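Local atomic coordinates of endo-beta-N-acetylglucosaminidase F1 (Bacteroides thetaiotaomicron VPI-5482, PDB entry 6TCV), a protein that probably hydrolyses the chitobiose core of high-mannose N-glycans, as an endo-beta-N-acetylglucosaminidase of a human gut bacterium. Residues 263-275 with 310-322. The protein carries 2 engineered substitutions. Residues are numbered along the deposited sequence; the frame is centred on the assembly and turned at random.
Sequences QGAKDFAREVAQY and ARLCYETKQAMPD
E315 fits as a knob into the hole formed by A265, K266, A269 and R270, where helix segments 263-275 and 310-319, neighbours on the outside of the (beta/alpha)-barrel glycosidase domain, pack at 43°, their axes 8.1 Å apart at the closest. Small residues permit this approach: A269 CB lies 3.4 Å from T316 OG1, and A273 CB meets A319 CB at 3.7 Å. Toward the barrel, L312 CD1 comes to the edge of the F268 ring, near its plane, while M320 SD rests on A273 CA. On the outer side the E315 chain, bent at chi2 (-65°), lays its carboxylate against K266 CG and CE. E315 OE1 forms a long salt bridge with R270 NH2 (3.6 Å), the guanidinium and carboxylate planes 74° apart. R311 NH1, itself also paired with D340, donates a hydrogen bond to E315 OE2 (2.9 Å) within a second salt bridge. Replacing E315 by an alanine is likely to leave R270 without its carboxylate mate and open a gap over K266. Beneath, V272, L312 and M320 reach strand 283-287, whose Y286 hydroxyl is hydrogen-bonded to T316 OG1. One water completes the outer edge, accepting from R270 NE and donating to both E315 OE1 and E315 O, the latter at 2.8 Å.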
ATOM      1  N   GLN A 263       2.008  23.339  -3.547  1.00 18.80           N
ATOM      2  CA  GLN A 263       2.842  23.039  -4.715  1.00 17.41           C
ATOM      3  C   GLN A 263       3.983  22.094  -4.350  1.00 14.70           C
ATOM      4  O   GLN A 263       4.353  21.224  -5.132  1.00 15.45           O
ATOM      5  CB  GLN A 263       3.354  24.290  -5.390  1.00 18.48           C
ATOM      6  CG  GLN A 263       3.954  24.015  -6.772  1.00 19.86           C
ATOM      7  CD  GLN A 263       2.926  23.426  -7.751  1.00 22.18           C
ATOM      8  OE1 GLN A 263       1.832  23.994  -7.915  1.00 24.08           O
ATOM      9  NE2 GLN A 263       3.263  22.379  -8.434  1.00 24.96           N
ATOM     10  N   GLY A 264       4.615  22.305  -3.185  1.00 15.66           N
ATOM     11  CA  GLY A 264       5.679  21.409  -2.786  1.00 15.48           C
ATOM     12  C   GLY A 264       5.194  19.970  -2.649  1.00 14.81           C
ATOM     13  O   GLY A 264       5.898  19.033  -3.030  1.00 14.72           O
ATOM     14  N   ALA A 265       3.981  19.790  -2.124  1.00 14.61           N
ATOM     15  CA  ALA A 265       3.390  18.464  -1.971  1.00 13.28           C
ATOM     16  C   ALA A 265       3.023  17.867  -3.309  1.00 14.34           C
ATOM     17  O   ALA A 265       3.232  16.668  -3.526  1.00 14.37           O
ATOM     18  CB  ALA A 265       2.166  18.573  -1.088  1.00 15.07           C
ATOM     19  N   LYS A 266       2.467  18.664  -4.219  1.00 14.83           N
ATOM     20  CA  LYS A 266       2.194  18.138  -5.537  1.00 14.73           C
ATOM     21  C   LYS A 266       3.468  17.611  -6.190  1.00 14.48           C
ATOM     22  O   LYS A 266       3.484  16.513  -6.771  1.00 15.05           O
ATOM     23  CB  LYS A 266       1.591  19.233  -6.419  1.00 16.93           C
ATOM     24  CG  LYS A 266       0.137  19.576  -6.082  1.00 17.31           C
ATOM     25  CD  LYS A 266      -0.414  20.675  -6.950  1.00 19.65           C
ATOM     26  CE  LYS A 266      -1.862  20.979  -6.608  1.00 22.13           C
ATOM     27  NZ  LYS A 266      -2.335  22.230  -7.230  1.00 30.58           N
ATOM     28  N   ASP A 267       4.546  18.403  -6.145  1.00 14.49           N
ATOM     29  CA  ASP A 267       5.770  17.973  -6.823  1.00 14.67           C
ATOM     30  C   ASP A 267       6.373  16.759  -6.140  1.00 13.46           C
ATOM     31  O   ASP A 267       6.824  15.833  -6.810  1.00 13.54           O
ATOM     32  CB  ASP A 267       6.787  19.110  -6.905  1.00 15.06           C
ATOM     33  CG  ASP A 267       6.302  20.267  -7.716  1.00 17.76           C
ATOM     34  OD1 ASP A 267       5.351  20.193  -8.480  1.00 17.40           O
ATOM     35  OD2 ASP A 267       7.169  21.235  -7.861  1.00 22.77           O
ATOM     36  N   PHE A 268       6.400  16.743  -4.802  1.00 13.73           N
ATOM     37  CA  PHE A 268       7.015  15.612  -4.125  1.00 13.17           C
ATOM     38  C   PHE A 268       6.193  14.356  -4.357  1.00 13.27           C
ATOM     39  O   PHE A 268       6.771  13.275  -4.606  1.00 13.00           O
ATOM     40  CB  PHE A 268       7.164  15.929  -2.631  1.00 13.67           C
ATOM     41  CG  PHE A 268       7.940  14.890  -1.888  1.00 13.50           C
ATOM     42  CD1 PHE A 268       9.315  14.759  -2.064  1.00 13.93           C
ATOM     43  CD2 PHE A 268       7.286  13.981  -1.079  1.00 13.84           C
ATOM     44  CE1 PHE A 268       9.992  13.765  -1.386  1.00 14.87           C
ATOM     45  CE2 PHE A 268       7.962  13.005  -0.436  1.00 14.21           C
ATOM     46  CZ  PHE A 268       9.319  12.905  -0.603  1.00 14.82           C
ATOM     47  N   ALA A 269       4.857  14.484  -4.351  1.00 13.90           N
ATOM     48  CA  ALA A 269       3.994  13.345  -4.657  1.00 12.95           C
ATOM     49  C   ALA A 269       4.296  12.783  -6.033  1.00 13.57           C
ATOM     50  O   ALA A 269       4.362  11.555  -6.215  1.00 13.43           O
ATOM     51  CB  ALA A 269       2.549  13.815  -4.631  1.00 13.70           C
ATOM     52  N   ARG A 270       4.508  13.659  -7.010  1.00 12.94           N
ATOM     53  CA  ARG A 270       4.791  13.238  -8.376  1.00 12.83           C
ATOM     54  C   ARG A 270       6.164  12.579  -8.475  1.00 13.39           C
ATOM     55  O   ARG A 270       6.334  11.626  -9.231  1.00 14.10           O
ATOM     56  CB  ARG A 270       4.590  14.424  -9.333  1.00 14.16           C
ATOM     57  CG  ARG A 270       3.105  14.794  -9.348  1.00 16.71           C
ATOM     58  CD  ARG A 270       2.790  16.175  -9.852  1.00 19.58           C
ATOM     59  NE  ARG A 270       1.395  16.458  -9.429  1.00 22.27           N
ATOM     60  CZ  ARG A 270       0.732  17.563  -9.694  1.00 24.36           C
ATOM     61  NH1 ARG A 270       1.312  18.506 -10.397  1.00 24.22           N
ATOM     62  NH2 ARG A 270      -0.519  17.727  -9.268  1.00 26.16           N
ATOM     63  N   GLU A 271       7.129  13.031  -7.658  1.00 12.15           N
ATOM     64  CA  GLU A 271       8.437  12.364  -7.603  1.00 12.94           C
ATOM     65  C   GLU A 271       8.332  10.972  -6.989  1.00 12.39           C
ATOM     66  O   GLU A 271       8.937  10.015  -7.503  1.00 13.15           O
ATOM     67  CB  GLU A 271       9.414  13.254  -6.834  1.00 12.79           C
ATOM     68  CG  GLU A 271      10.824  12.737  -6.884  1.00 13.12           C
ATOM     69  CD  GLU A 271      11.830  13.747  -6.451  1.00 16.40           C
ATOM     70  OE1 GLU A 271      11.770  14.905  -6.981  1.00 16.31           O
ATOM     71  OE2 GLU A 271      12.815  13.389  -5.777  1.00 17.67           O
ATOM     72  N   VAL A 272       7.562  10.848  -5.905  1.00 12.42           N
ATOM     73  CA  VAL A 272       7.354   9.537  -5.313  1.00 11.79           C
ATOM     74  C   VAL A 272       6.700   8.593  -6.320  1.00 12.43           C
ATOM     75  O   VAL A 272       7.112   7.432  -6.449  1.00 12.84           O
ATOM     76  CB  VAL A 272       6.528   9.678  -4.032  1.00 13.16           C
ATOM     77  CG1 VAL A 272       6.013   8.319  -3.526  1.00 14.34           C
ATOM     78  CG2 VAL A 272       7.329  10.366  -2.945  1.00 14.55           C
ATOM     79  N   ALA A 273       5.669   9.047  -7.036  1.00 12.60           N
ATOM     80  CA  ALA A 273       5.035   8.205  -8.026  1.00 13.13           C
ATOM     81  C   ALA A 273       6.030   7.806  -9.089  1.00 13.24           C
ATOM     82  O   ALA A 273       5.971   6.689  -9.617  1.00 13.89           O
ATOM     83  CB  ALA A 273       3.818   8.921  -8.618  1.00 14.45           C
ATOM     84  N   GLN A 274       6.921   8.731  -9.500  1.00 13.18           N
ATOM     85  CA  GLN A 274       7.911   8.403 -10.522  1.00 13.07           C
ATOM     86  C   GLN A 274       8.838   7.311 -10.026  1.00 12.46           C
ATOM     87  O   GLN A 274       9.182   6.405 -10.796  1.00 12.77           O
ATOM     88  CB  GLN A 274       8.692   9.682 -10.861  1.00 14.90           C
ATOM     89  CG  GLN A 274       9.604   9.502 -12.058  1.00 16.73           C
ATOM     90  CD  GLN A 274      10.917   8.874 -11.755  1.00 14.77           C
ATOM     91  OE1 GLN A 274      11.487   9.112 -10.706  1.00 17.35           O
ATOM     92  NE2 GLN A 274      11.429   8.077 -12.705  1.00 16.99           N
ATOM     93  N   TYR A 275       9.255   7.379  -8.770  1.00 12.68           N
ATOM     94  CA  TYR A 275      10.073   6.290  -8.204  1.00 13.24           C
ATOM     95  C   TYR A 275       9.326   4.959  -8.273  1.00 13.76           C
ATOM     96  O   TYR A 275       9.894   3.925  -8.629  1.00 13.75           O
ATOM     97  CB  TYR A 275      10.466   6.578  -6.733  1.00 14.21           C
ATOM     98  CG  TYR A 275      11.777   7.281  -6.567  1.00 14.93           C
ATOM     99  CD1 TYR A 275      11.891   8.620  -6.820  1.00 14.31           C
ATOM    100  CD2 TYR A 275      12.897   6.581  -6.106  1.00 16.00           C
ATOM    101  CE1 TYR A 275      13.116   9.274  -6.686  1.00 16.46           C
ATOM    102  CE2 TYR A 275      14.089   7.205  -5.960  1.00 17.77           C
ATOM    103  CZ  TYR A 275      14.183   8.538  -6.237  1.00 17.49           C
ATOM    104  OH  TYR A 275      15.403   9.216  -6.093  1.00 22.34           O
ATOM    105  N   ALA A 310      -2.126  15.551   4.702  1.00 14.09           N
ATOM    106  CA  ALA A 310      -3.232  15.023   3.894  1.00 14.72           C
ATOM    107  C   ALA A 310      -3.103  15.469   2.450  1.00 14.09           C
ATOM    108  O   ALA A 310      -3.351  14.684   1.527  1.00 14.63           O
ATOM    109  CB  ALA A 310      -4.574  15.463   4.490  1.00 15.76           C
ATOM    110  N   ARG A 311      -2.732  16.729   2.229  1.00 14.88           N
ATOM    111  CA  ARG A 311      -2.490  17.187   0.859  1.00 14.72           C
ATOM    112  C   ARG A 311      -1.473  16.288   0.137  1.00 13.86           C
ATOM    113  O   ARG A 311      -1.693  15.863  -1.007  1.00 14.48           O
ATOM    114  CB  ARG A 311      -2.041  18.645   0.861  1.00 15.68           C
ATOM    115  CG  ARG A 311      -1.463  19.151  -0.513  1.00 16.86           C
ATOM    116  CD  ARG A 311      -2.533  19.180  -1.605  1.00 16.80           C
ATOM    117  NE  ARG A 311      -3.591  20.140  -1.266  1.00 18.21           N
ATOM    118  CZ  ARG A 311      -4.693  20.272  -1.977  1.00 18.44           C
ATOM    119  NH1 ARG A 311      -4.917  19.568  -3.061  1.00 18.07           N
ATOM    120  NH2 ARG A 311      -5.649  21.108  -1.551  1.00 21.76           N
ATOM    121  N   LEU A 312      -0.381  15.961   0.803  1.00 13.43           N
ATOM    122  CA  LEU A 312       0.612  15.084   0.192  1.00 14.38           C
ATOM    123  C   LEU A 312       0.029  13.716  -0.110  1.00 13.58           C
ATOM    124  O   LEU A 312       0.237  13.166  -1.201  1.00 14.08           O
ATOM    125  CB  LEU A 312       1.870  14.939   1.092  1.00 13.09           C
ATOM    126  CG  LEU A 312       2.901  13.922   0.595  1.00 13.46           C
ATOM    127  CD1 LEU A 312       3.440  14.322  -0.786  1.00 14.85           C
ATOM    128  CD2 LEU A 312       4.021  13.730   1.608  1.00 13.61           C
ATOM    129  N   CYS A 313      -0.737  13.146   0.818  1.00 12.97           N
ATOM    130  CA  CYS A 313      -1.316  11.827   0.560  1.00 13.60           C
ATOM    131  C   CYS A 313      -2.266  11.856  -0.628  1.00 12.77           C
ATOM    132  O   CYS A 313      -2.220  10.973  -1.495  1.00 13.46           O
ATOM    133  CB  CYS A 313      -2.033  11.313   1.812  1.00 13.65           C
ATOM    134  SG  CYS A 313      -0.893  10.940   3.187  1.00 14.50           S
ATOM    135  N   TYR A 314      -3.138  12.865  -0.665  1.00 13.48           N
ATOM    136  CA  TYR A 314      -4.104  13.021  -1.738  1.00 13.90           C
ATOM    137  C   TYR A 314      -3.393  13.162  -3.071  1.00 13.67           C
ATOM    138  O   TYR A 314      -3.759  12.499  -4.043  1.00 14.40           O
ATOM    139  CB  TYR A 314      -4.967  14.266  -1.462  1.00 15.35           C
ATOM    140  CG  TYR A 314      -5.800  14.684  -2.622  1.00 15.55           C
ATOM    141  CD1 TYR A 314      -6.985  14.008  -2.935  1.00 17.44           C
ATOM    142  CD2 TYR A 314      -5.406  15.736  -3.419  1.00 16.39           C
ATOM    143  CE1 TYR A 314      -7.757  14.394  -4.063  1.00 20.23           C
ATOM    144  CE2 TYR A 314      -6.181  16.127  -4.513  1.00 18.02           C
ATOM    145  CZ  TYR A 314      -7.354  15.454  -4.801  1.00 20.15           C
ATOM    146  OH  TYR A 314      -8.118  15.834  -5.895  1.00 24.38           O
ATOM    147  N   GLU A 315      -2.390  14.038  -3.155  1.00 14.78           N
ATOM    148  CA  GLU A 315      -1.683  14.240  -4.409  1.00 14.70           C
ATOM    149  C   GLU A 315      -0.921  12.998  -4.815  1.00 13.62           C
ATOM    150  O   GLU A 315      -0.785  12.726  -6.005  1.00 14.23           O
ATOM    151  CB  GLU A 315      -0.746  15.461  -4.329  1.00 13.63           C
ATOM    152  CG  GLU A 315      -1.456  16.771  -4.098  1.00 16.60           C
ATOM    153  CD  GLU A 315      -2.373  17.214  -5.214  1.00 16.96           C
ATOM    154  OE1 GLU A 315      -2.276  16.661  -6.366  1.00 17.62           O
ATOM    155  OE2 GLU A 315      -3.191  18.133  -4.962  1.00 17.63           O
ATOM    156  N   THR A 316      -0.406  12.242  -3.856  1.00 13.45           N
ATOM    157  CA  THR A 316       0.289  11.011  -4.203  1.00 13.60           C
ATOM    158  C   THR A 316      -0.681  10.005  -4.808  1.00 12.72           C
ATOM    159  O   THR A 316      -0.386   9.420  -5.856  1.00 13.37           O
ATOM    160  CB  THR A 316       0.968  10.417  -2.971  1.00 12.89           C
ATOM    161  OG1 THR A 316       1.888  11.348  -2.379  1.00 13.36           O
ATOM    162  CG2 THR A 316       1.772   9.197  -3.331  1.00 13.37           C
ATOM    163  N   LYS A 317      -1.879   9.856  -4.234  1.00 13.69           N
ATOM    164  CA  LYS A 317      -2.846   8.934  -4.827  1.00 13.91           C
ATOM    165  C   LYS A 317      -3.245   9.399  -6.212  1.00 14.37           C
ATOM    166  O   LYS A 317      -3.399   8.579  -7.119  1.00 15.43           O
ATOM    167  CB  LYS A 317      -4.056   8.809  -3.917  1.00 13.89           C
ATOM    168  CG  LYS A 317      -5.013   7.692  -4.288  1.00 14.92           C
ATOM    169  CD  LYS A 317      -4.458   6.350  -3.999  1.00 14.26           C
ATOM    170  CE  LYS A 317      -5.463   5.228  -4.304  1.00 14.21           C
ATOM    171  NZ  LYS A 317      -4.857   3.918  -4.013  1.00 14.65           N
ATOM    172  N   GLN A 318      -3.442  10.701  -6.415  1.00 13.98           N
ATOM    173  CA  GLN A 318      -3.793  11.189  -7.738  1.00 15.41           C
ATOM    174  C   GLN A 318      -2.747  10.815  -8.774  1.00 15.93           C
ATOM    175  O   GLN A 318      -3.099  10.585  -9.931  1.00 17.07           O
ATOM    176  CB  GLN A 318      -4.000  12.699  -7.718  1.00 16.00           C
ATOM    177  CG  GLN A 318      -5.128  13.208  -6.845  1.00 19.34           C
ATOM    178  CD  GLN A 318      -6.293  12.245  -6.712  1.00 27.65           C
ATOM    179  OE1 GLN A 318      -6.997  11.991  -7.677  1.00 26.18           O
ATOM    180  NE2 GLN A 318      -6.502  11.713  -5.513  1.00 27.43           N
ATOM    181  N   ALA A 319      -1.479  10.776  -8.388  1.00 15.38           N
ATOM    182  CA  ALA A 319      -0.373  10.510  -9.304  1.00 15.48           C
ATOM    183  C   ALA A 319      -0.144   9.020  -9.501  1.00 15.94           C
ATOM    184  O   ALA A 319       0.447   8.629 -10.506  1.00 17.11           O
ATOM    185  CB  ALA A 319       0.907  11.183  -8.788  1.00 15.66           C
ATOM    186  N   MET A 320      -0.599   8.171  -8.581  1.00 14.47           N
ATOM    187  CA  MET A 320      -0.491   6.706  -8.710  1.00 14.60           C
ATOM    188  C   MET A 320      -1.765   6.070  -8.157  1.00 14.04           C
ATOM    189  O   MET A 320      -1.750   5.342  -7.149  1.00 13.57           O
ATOM    190  CB  MET A 320       0.785   6.127  -8.080  1.00 15.16           C
ATOM    191  CG  MET A 320       1.053   6.416  -6.626  1.00 13.75           C
ATOM    192  SD  MET A 320       2.696   5.747  -6.198  1.00 14.12           S
ATOM    193  CE  MET A 320       2.687   5.863  -4.399  1.00 15.78           C
ATOM    194  N   PRO A 321      -2.888   6.241  -8.885  1.00 14.29           N
ATOM    195  CA  PRO A 321      -4.171   5.821  -8.322  1.00 14.85           C
ATOM    196  C   PRO A 321      -4.314   4.326  -8.203  1.00 16.06           C
ATOM    197  O   PRO A 321      -5.161   3.855  -7.425  1.00 16.41           O
ATOM    198  CB  PRO A 321      -5.203   6.406  -9.275  1.00 17.83           C
ATOM    199  CG  PRO A 321      -4.436   6.653 -10.532  1.00 17.84           C
ATOM    200  CD  PRO A 321      -3.040   6.990 -10.126  1.00 15.48           C
ATOM    201  N   ASP A 322      -3.565   3.528  -8.949  0.60 13.35           N
ATOM    202  CA  ASP A 322      -3.663   2.078  -8.774  0.60 14.76           C
ATOM    203  C   ASP A 322      -2.723   1.530  -7.700  0.60 14.25           C
ATOM    204  O   ASP A 322      -2.770   0.326  -7.447  0.60 16.15           O
ATOM    205  CB  ASP A 322      -3.441   1.359 -10.115  0.60 15.82           C
ATOM    206  CG  ASP A 322      -2.084   1.642 -10.697  0.60 14.89           C
ATOM    207  OD1 ASP A 322      -1.565   2.750 -10.520  0.60 15.17           O
ATOM    208  OD2 ASP A 322      -1.566   0.755 -11.412  0.60 19.76           O
TER
HETATM  209  O   HOH W   1      -0.639  14.806  -7.877  1.00 20.38           O